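Local coordinates for cell shape-determining protein MreC (Listeria monocytogenes, PDB 2J5U) that is probably involved in forming and maintaining the rod shape of the bacterial cell, at residues K172-T178 with I189-E195; A145-N150 with E160-P165. One frame throughout, in Å; residues are numbered along the deposited sequence.

Interaction 1. Residues K172-T178 with I189-E195; sequences KGQKVVT and IFIGTIE
A classic beta bulge sets Ile-191 and Gly-192 together opposite Val-176 in the antiparallel hairpin of strands 175-178 and 190-199, part of the second six-stranded barrel of MreC. Val-176 O accepts Ile-191 N at 2.9 Å and, weakly, Gly-192 N at 3.5 Å. Val-176 N donates back to Gly-192 O. The bulge shifts the register by one, so Lys-175 pairs with Thr-193 but Val-177 with Phe-190.

Phe-190 turns its ring along its own strand, with CG anti to the backbone N (chi1 -178°). One ring face then lies over the amide of Gly-192, and the ring edge meets Lys-175 CB, 3.9 Å from Phe-190 CE1. The lysine runs on to a salt bridge with Glu-42 of the second subunit. The sheet face of Lys-175, Val-177 and Phe-190 thus meets that subunit. On the face of Val-176, CG1 meets Ile-191 CD1, and Val-176 CG2 lies 4.2 Å from Ile-194 CG1, the two side chains crossing at about a right angle. These side chains also touch strand 135-139.

Backbone bonds continue to both ends: Gly-173 N to Ile-194 O, Ile-194 N to Gln-174 O, and Thr-178 N to Ile-189 O. Side chains add to them. Glu-195 bends at chi2 (67°), and the extended Lys-172 runs alongside it to a salt bridge from NZ to OE2. At the opposite end Thr-178 OG1 accepts Ile-189 N at 2.8 Å and also bonds Pro-186 O.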
ATOM      1  N   LYS A 172     -36.273 -52.504  33.789  1.00 77.15           N
ATOM      2  CA  LYS A 172     -37.706 -52.743  33.764  1.00 76.45           C
ATOM      3  C   LYS A 172     -38.465 -51.423  33.644  1.00 75.02           C
ATOM      4  O   LYS A 172     -38.288 -50.532  34.470  1.00 75.66           O
ATOM      5  CB  LYS A 172     -38.138 -53.463  35.043  1.00 78.18           C
ATOM      6  CG  LYS A 172     -39.638 -53.447  35.273  1.00 80.32           C
ATOM      7  CD  LYS A 172     -40.014 -54.138  36.567  1.00 81.29           C
ATOM      8  CE  LYS A 172     -41.511 -54.077  36.780  1.00 81.66           C
ATOM      9  NZ  LYS A 172     -41.892 -54.710  38.064  1.00 83.05           N
ATOM     10  N   GLY A 173     -39.303 -51.297  32.616  1.00 72.60           N
ATOM     11  CA  GLY A 173     -40.071 -50.076  32.439  1.00 69.38           C
ATOM     12  C   GLY A 173     -39.799 -49.339  31.140  1.00 68.07           C
ATOM     13  O   GLY A 173     -40.530 -48.406  30.768  1.00 66.37           O
ATOM     14  N   GLN A 174     -38.736 -49.741  30.449  1.00 67.17           N
ATOM     15  CA  GLN A 174     -38.403 -49.104  29.182  1.00 66.59           C
ATOM     16  C   GLN A 174     -39.491 -49.443  28.174  1.00 65.10           C
ATOM     17  O   GLN A 174     -40.018 -50.564  28.153  1.00 64.08           O
ATOM     18  CB  GLN A 174     -37.047 -49.587  28.660  1.00 67.32           C
ATOM     19  CG  GLN A 174     -35.881 -49.313  29.590  1.00 69.53           C
ATOM     20  CD  GLN A 174     -34.543 -49.573  28.929  1.00 71.12           C
ATOM     21  OE1 GLN A 174     -34.124 -48.825  28.043  1.00 72.60           O
ATOM     22  NE2 GLN A 174     -33.869 -50.641  29.348  1.00 71.19           N
ATOM     23  N   LYS A 175     -39.831 -48.466  27.343  1.00 63.61           N
ATOM     24  CA  LYS A 175     -40.861 -48.668  26.346  1.00 61.31           C
ATOM     25  C   LYS A 175     -40.311 -49.309  25.086  1.00 59.65           C
ATOM     26  O   LYS A 175     -39.164 -49.077  24.698  1.00 59.38           O
ATOM     27  CB  LYS A 175     -41.529 -47.336  26.039  1.00 61.59           C
ATOM     28  CG  LYS A 175     -41.901 -46.653  27.326  1.00 65.63           C
ATOM     29  CD  LYS A 175     -43.055 -45.701  27.198  1.00 68.59           C
ATOM     30  CE  LYS A 175     -43.303 -45.056  28.550  1.00 70.58           C
ATOM     31  NZ  LYS A 175     -44.488 -44.175  28.520  1.00 74.65           N
ATOM     32  N   VAL A 176     -41.138 -50.151  24.477  1.00 57.10           N
ATOM     33  CA  VAL A 176     -40.782 -50.848  23.253  1.00 54.59           C
ATOM     34  C   VAL A 176     -41.749 -50.396  22.169  1.00 52.95           C
ATOM     35  O   VAL A 176     -42.960 -50.357  22.375  1.00 51.92           O
ATOM     36  CB  VAL A 176     -40.871 -52.383  23.443  1.00 54.32           C
ATOM     37  CG1 VAL A 176     -40.606 -53.091  22.129  1.00 54.27           C
ATOM     38  CG2 VAL A 176     -39.862 -52.828  24.480  1.00 52.89           C
ATOM     39  N   VAL A 177     -41.207 -50.035  21.014  1.00 53.08           N
ATOM     40  CA  VAL A 177     -42.037 -49.571  19.909  1.00 52.31           C
ATOM     41  C   VAL A 177     -41.625 -50.239  18.610  1.00 50.87           C
ATOM     42  O   VAL A 177     -40.610 -50.917  18.553  1.00 51.67           O
ATOM     43  CB  VAL A 177     -41.930 -48.031  19.738  1.00 53.66           C
ATOM     44  CG1 VAL A 177     -42.357 -47.344  21.009  1.00 52.66           C
ATOM     45  CG2 VAL A 177     -40.509 -47.639  19.386  1.00 53.34           C
ATOM     46  N   THR A 178     -42.426 -50.052  17.570  1.00 50.03           N
ATOM     47  CA  THR A 178     -42.119 -50.636  16.279  1.00 50.44           C
ATOM     48  C   THR A 178     -40.987 -49.849  15.639  1.00 50.85           C
ATOM     49  O   THR A 178     -40.952 -48.624  15.711  1.00 52.24           O
ATOM     50  CB  THR A 178     -43.338 -50.610  15.358  1.00 50.45           C
ATOM     51  OG1 THR A 178     -43.894 -49.295  15.338  1.00 51.73           O
ATOM     52  CG2 THR A 178     -44.385 -51.585  15.845  1.00 48.70           C
ATOM     53  N   ILE A 189     -45.073 -47.223  16.835  1.00 57.30           N
ATOM     54  CA  ILE A 189     -46.287 -47.704  17.466  1.00 57.09           C
ATOM     55  C   ILE A 189     -45.886 -48.366  18.773  1.00 56.24           C
ATOM     56  O   ILE A 189     -44.975 -49.186  18.798  1.00 56.81           O
ATOM     57  CB  ILE A 189     -47.031 -48.722  16.585  1.00 59.60           C
ATOM     58  CG1 ILE A 189     -47.711 -48.019  15.408  1.00 59.87           C
ATOM     59  CG2 ILE A 189     -48.143 -49.384  17.395  1.00 60.17           C
ATOM     60  CD1 ILE A 189     -46.853 -47.039  14.684  1.00 64.34           C
ATOM     61  N   PHE A 190     -46.557 -47.999  19.860  1.00 55.37           N
ATOM     62  CA  PHE A 190     -46.249 -48.575  21.173  1.00 55.92           C
ATOM     63  C   PHE A 190     -46.615 -50.062  21.232  1.00 55.65           C
ATOM     64  O   PHE A 190     -47.712 -50.462  20.832  1.00 54.15           O
ATOM     65  CB  PHE A 190     -46.997 -47.822  22.289  1.00 55.14           C
ATOM     66  CG  PHE A 190     -46.684 -48.327  23.679  1.00 55.69           C
ATOM     67  CD1 PHE A 190     -45.396 -48.216  24.206  1.00 55.79           C
ATOM     68  CD2 PHE A 190     -47.666 -48.941  24.451  1.00 54.30           C
ATOM     69  CE1 PHE A 190     -45.088 -48.714  25.490  1.00 53.92           C
ATOM     70  CE2 PHE A 190     -47.373 -49.442  25.726  1.00 52.66           C
ATOM     71  CZ  PHE A 190     -46.078 -49.326  26.246  1.00 52.70           C
ATOM     72  N   ILE A 191     -45.693 -50.875  21.735  1.00 55.30           N
ATOM     73  CA  ILE A 191     -45.929 -52.307  21.838  1.00 57.35           C
ATOM     74  C   ILE A 191     -46.138 -52.711  23.292  1.00 59.83           C
ATOM     75  O   ILE A 191     -47.125 -53.365  23.625  1.00 61.51           O
ATOM     76  CB  ILE A 191     -44.743 -53.126  21.289  1.00 56.05           C
ATOM     77  CG1 ILE A 191     -44.570 -52.885  19.784  1.00 54.80           C
ATOM     78  CG2 ILE A 191     -44.963 -54.579  21.577  1.00 53.31           C
ATOM     79  CD1 ILE A 191     -43.383 -53.610  19.190  1.00 52.87           C
ATOM     80  N   GLY A 192     -45.207 -52.322  24.157  1.00 60.62           N
ATOM     81  CA  GLY A 192     -45.322 -52.678  25.557  1.00 60.59           C
ATOM     82  C   GLY A 192     -44.169 -52.212  26.422  1.00 61.49           C
ATOM     83  O   GLY A 192     -43.423 -51.311  26.050  1.00 62.19           O
ATOM     84  N   THR A 193     -44.003 -52.856  27.573  1.00 62.62           N
ATOM     85  CA  THR A 193     -42.967 -52.485  28.525  1.00 62.90           C
ATOM     86  C   THR A 193     -42.036 -53.619  28.904  1.00 63.80           C
ATOM     87  O   THR A 193     -42.485 -54.747  29.094  1.00 65.20           O
ATOM     88  CB  THR A 193     -43.622 -51.968  29.803  1.00 63.23           C
ATOM     89  OG1 THR A 193     -44.254 -50.713  29.530  1.00 64.66           O
ATOM     90  CG2 THR A 193     -42.602 -51.810  30.910  1.00 64.69           C
ATOM     91  N   ILE A 194     -40.739 -53.334  29.015  1.00 65.01           N
ATOM     92  CA  ILE A 194     -39.817 -54.389  29.423  1.00 66.24           C
ATOM     93  C   ILE A 194     -40.233 -54.725  30.836  1.00 68.68           C
ATOM     94  O   ILE A 194     -40.486 -53.842  31.654  1.00 69.49           O
ATOM     95  CB  ILE A 194     -38.346 -53.947  29.443  1.00 64.82           C
ATOM     96  CG1 ILE A 194     -37.846 -53.720  28.020  1.00 65.12           C
ATOM     97  CG2 ILE A 194     -37.503 -55.016  30.115  1.00 62.14           C
ATOM     98  CD1 ILE A 194     -36.380 -53.359  27.940  1.00 64.73           C
ATOM     99  N   GLU A 195     -40.307 -56.009  31.128  1.00 71.31           N
ATOM    100  CA  GLU A 195     -40.732 -56.433  32.439  1.00 73.47           C
ATOM    101  C   GLU A 195     -39.640 -57.260  33.070  1.00 74.31           C
ATOM    102  O   GLU A 195     -39.372 -57.144  34.259  1.00 75.58           O
ATOM    103  CB  GLU A 195     -41.999 -57.267  32.291  1.00 75.86           C
ATOM    104  CG  GLU A 195     -42.625 -57.727  33.580  1.00 80.86           C
ATOM    105  CD  GLU A 195     -43.163 -56.575  34.386  1.00 84.47           C
ATOM    106  OE1 GLU A 195     -43.811 -55.681  33.789  1.00 86.70           O
ATOM    107  OE2 GLU A 195     -42.944 -56.569  35.617  1.00 86.38           O
TER

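Interaction 2. Residues A145-N150 with E160-P165; sequences AFGIIN and ELKQLP
Ile-148 and Lys-162 form the antiparallel hydrogen-bonded pair of a beta hairpin, strands 145-153 and 158-165, in the second barrel of MreC. Backbone bonds come first. Ile-148 N reaches Lys-162 O at 3.0 Å. Lys-162 N returns to Ile-148 O at 2.8 Å. Two residues on, Asn-150 N donates to Glu-160 O, and Ile-149 CA makes a CA-H...O contact with the same oxygen.

Apolar contacts gather on the face of Ile-149 and Leu-161, a non-hydrogen-bonded pair. Ile-149 CD1 comes within 3.6 Å of Leu-161 CG. The two side chains slant across each other and both also touch Ile-210. Gly-147 has no side chain, and Leu-161 CD2 packs against its CA at 3.7 Å. Near the far end, Ala-145 CB rests on Pro-165 CD, 3.9 Å away. Tyr-217 of the second subunit packs on both of these residues, and its OH is hydrogen-bonded to Phe-146 N.

The polar side-chain contact joins Asn-150 and Lys-162. Asn-150 ND2 is held by the carbonyl oxygens of Asn-133 and Val-131, which helps fix the turn of the amide. Lys-162 is fully extended beyond CG (chi2 176°) and carries its ammonium across to the other strand. NZ bonds Asn-150 OD1 at 3.1 Å, approaching from above the carbonyl plane.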
ATOM      1  N   ALA A 145     -32.052 -49.621  21.178  1.00 61.96           N
ATOM      2  CA  ALA A 145     -31.598 -50.969  20.836  1.00 59.94           C
ATOM      3  C   ALA A 145     -32.682 -51.584  19.951  1.00 57.84           C
ATOM      4  O   ALA A 145     -33.859 -51.237  20.072  1.00 56.97           O
ATOM      5  CB  ALA A 145     -31.395 -51.805  22.092  1.00 59.43           C
ATOM      6  N   PHE A 146     -32.285 -52.484  19.060  1.00 55.43           N
ATOM      7  CA  PHE A 146     -33.236 -53.112  18.158  1.00 54.23           C
ATOM      8  C   PHE A 146     -33.326 -54.614  18.345  1.00 53.71           C
ATOM      9  O   PHE A 146     -32.373 -55.259  18.761  1.00 54.12           O
ATOM     10  CB  PHE A 146     -32.869 -52.785  16.716  1.00 51.92           C
ATOM     11  CG  PHE A 146     -32.855 -51.319  16.432  1.00 54.26           C
ATOM     12  CD1 PHE A 146     -31.768 -50.531  16.810  1.00 54.44           C
ATOM     13  CD2 PHE A 146     -33.957 -50.700  15.844  1.00 53.68           C
ATOM     14  CE1 PHE A 146     -31.786 -49.146  16.607  1.00 53.31           C
ATOM     15  CE2 PHE A 146     -33.980 -49.313  15.640  1.00 51.87           C
ATOM     16  CZ  PHE A 146     -32.896 -48.541  16.022  1.00 51.31           C
ATOM     17  N   GLY A 147     -34.489 -55.166  18.044  1.00 53.77           N
ATOM     18  CA  GLY A 147     -34.674 -56.593  18.194  1.00 55.04           C
ATOM     19  C   GLY A 147     -35.937 -57.066  17.505  1.00 55.61           C
ATOM     20  O   GLY A 147     -36.622 -56.294  16.826  1.00 53.90           O
ATOM     21  N   ILE A 148     -36.244 -58.345  17.681  1.00 55.86           N
ATOM     22  CA  ILE A 148     -37.429 -58.923  17.077  1.00 56.52           C
ATOM     23  C   ILE A 148     -38.382 -59.456  18.140  1.00 55.60           C
ATOM     24  O   ILE A 148     -37.983 -60.224  19.011  1.00 55.65           O
ATOM     25  CB  ILE A 148     -37.058 -60.083  16.138  1.00 56.70           C
ATOM     26  CG1 ILE A 148     -35.999 -59.633  15.132  1.00 59.11           C
ATOM     27  CG2 ILE A 148     -38.289 -60.550  15.405  1.00 57.22           C
ATOM     28  CD1 ILE A 148     -36.452 -58.518  14.213  1.00 60.35           C
ATOM     29  N   ILE A 149     -39.633 -59.019  18.096  1.00 54.82           N
ATOM     30  CA  ILE A 149     -40.613 -59.536  19.038  1.00 56.58           C
ATOM     31  C   ILE A 149     -40.996 -60.859  18.382  1.00 58.21           C
ATOM     32  O   ILE A 149     -41.333 -60.896  17.194  1.00 58.17           O
ATOM     33  CB  ILE A 149     -41.862 -58.646  19.125  1.00 56.82           C
ATOM     34  CG1 ILE A 149     -41.520 -57.300  19.778  1.00 54.61           C
ATOM     35  CG2 ILE A 149     -42.952 -59.386  19.887  1.00 55.91           C
ATOM     36  CD1 ILE A 149     -41.193 -57.381  21.218  1.00 54.60           C
ATOM     37  N   ASN A 150     -40.947 -61.945  19.136  1.00 58.44           N
ATOM     38  CA  ASN A 150     -41.245 -63.237  18.555  1.00 59.83           C
ATOM     39  C   ASN A 150     -41.596 -64.279  19.601  1.00 61.67           C
ATOM     40  O   ASN A 150     -40.719 -64.946  20.139  1.00 63.80           O
ATOM     41  CB  ASN A 150     -40.034 -63.701  17.762  1.00 58.71           C
ATOM     42  CG  ASN A 150     -40.230 -65.054  17.148  1.00 59.00           C
ATOM     43  OD1 ASN A 150     -39.366 -65.922  17.245  1.00 59.37           O
ATOM     44  ND2 ASN A 150     -41.365 -65.247  16.499  1.00 58.50           N
ATOM     45  N   GLU A 160     -41.835 -61.985  23.852  1.00 61.72           N
ATOM     46  CA  GLU A 160     -40.385 -62.184  23.846  1.00 64.64           C
ATOM     47  C   GLU A 160     -39.662 -61.245  22.877  1.00 64.15           C
ATOM     48  O   GLU A 160     -39.898 -61.287  21.673  1.00 65.73           O
ATOM     49  CB  GLU A 160     -40.026 -63.618  23.451  1.00 68.02           C
ATOM     50  CG  GLU A 160     -39.915 -64.596  24.600  1.00 75.63           C
ATOM     51  CD  GLU A 160     -39.097 -65.830  24.227  1.00 80.85           C
ATOM     52  OE1 GLU A 160     -37.876 -65.679  23.983  1.00 83.49           O
ATOM     53  OE2 GLU A 160     -39.670 -66.944  24.171  1.00 82.94           O
ATOM     54  N   LEU A 161     -38.775 -60.409  23.401  1.00 63.45           N
ATOM     55  CA  LEU A 161     -38.001 -59.495  22.568  1.00 62.88           C
ATOM     56  C   LEU A 161     -36.645 -60.155  22.441  1.00 63.25           C
ATOM     57  O   LEU A 161     -35.875 -60.163  23.393  1.00 63.78           O
ATOM     58  CB  LEU A 161     -37.836 -58.149  23.258  1.00 62.07           C
ATOM     59  CG  LEU A 161     -37.781 -56.938  22.334  1.00 60.88           C
ATOM     60  CD1 LEU A 161     -37.222 -55.773  23.119  1.00 59.37           C
ATOM     61  CD2 LEU A 161     -36.930 -57.226  21.113  1.00 59.69           C
ATOM     62  N   LYS A 162     -36.354 -60.712  21.274  1.00 63.89           N
ATOM     63  CA  LYS A 162     -35.091 -61.413  21.067  1.00 64.87           C
ATOM     64  C   LYS A 162     -34.037 -60.632  20.292  1.00 65.66           C
ATOM     65  O   LYS A 162     -34.347 -59.740  19.498  1.00 66.36           O
ATOM     66  CB  LYS A 162     -35.333 -62.732  20.325  1.00 64.60           C
ATOM     67  CG  LYS A 162     -36.387 -63.642  20.925  1.00 64.92           C
ATOM     68  CD  LYS A 162     -36.594 -64.860  20.039  1.00 64.31           C
ATOM     69  CE  LYS A 162     -37.637 -65.807  20.611  1.00 66.62           C
ATOM     70  NZ  LYS A 162     -37.837 -66.989  19.728  1.00 68.01           N
ATOM     71  N   GLN A 163     -32.782 -60.990  20.535  1.00 66.12           N
ATOM     72  CA  GLN A 163     -31.641 -60.395  19.853  1.00 66.39           C
ATOM     73  C   GLN A 163     -31.225 -58.974  20.150  1.00 66.15           C
ATOM     74  O   GLN A 163     -30.839 -58.247  19.240  1.00 65.13           O
ATOM     75  CB  GLN A 163     -31.825 -60.535  18.356  1.00 68.41           C
ATOM     76  CG  GLN A 163     -31.598 -61.931  17.907  1.00 71.84           C
ATOM     77  CD  GLN A 163     -31.794 -62.089  16.431  1.00 74.46           C
ATOM     78  OE1 GLN A 163     -32.925 -62.086  15.936  1.00 72.76           O
ATOM     79  NE2 GLN A 163     -30.689 -62.226  15.706  1.00 76.36           N
ATOM     80  N   LEU A 164     -31.295 -58.577  21.411  1.00 67.03           N
ATOM     81  CA  LEU A 164     -30.873 -57.248  21.792  1.00 67.86           C
ATOM     82  C   LEU A 164     -29.382 -57.365  22.041  1.00 68.98           C
ATOM     83  O   LEU A 164     -28.901 -58.423  22.433  1.00 68.40           O
ATOM     84  CB  LEU A 164     -31.590 -56.800  23.061  1.00 69.03           C
ATOM     85  CG  LEU A 164     -33.072 -56.482  22.874  1.00 69.40           C
ATOM     86  CD1 LEU A 164     -33.783 -57.750  22.493  1.00 73.46           C
ATOM     87  CD2 LEU A 164     -33.676 -55.910  24.149  1.00 69.45           C
ATOM     88  N   PRO A 165     -28.627 -56.286  21.794  1.00 70.65           N
ATOM     89  CA  PRO A 165     -27.174 -56.301  22.003  1.00 71.60           C
ATOM     90  C   PRO A 165     -26.821 -56.793  23.402  1.00 73.82           C
ATOM     91  O   PRO A 165     -27.417 -56.359  24.384  1.00 73.16           O
ATOM     92  CB  PRO A 165     -26.774 -54.847  21.762  1.00 72.19           C
ATOM     93  CG  PRO A 165     -28.041 -54.068  22.074  1.00 71.68           C
ATOM     94  CD  PRO A 165     -29.102 -54.934  21.456  1.00 71.03           C
TER

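Both hairpins belong to one closed six-stranded antiparallel barrel, and the centres of the two contacts lie about 11 Å apart. They follow in series: interaction 2 closes at strand 158-165, and interaction 1 opens on the next strand, 175-178. They are not adjacent in the sheet. Strand 135-139 stands between 175-178 and 145-153, and strand 205-212 between 158-165 and 190-199, so the ring closes. Inward side chains meet across the barrel: Ile-191 CD1 lies 4.2 Å from Ile-149 CG1, and Val-176 CG2 lies 4.2 Å from Leu-161 CD1. The two interactions thus share one apolar interior. Both also touch the second subunit, so this barrel takes part in the contact between subunits.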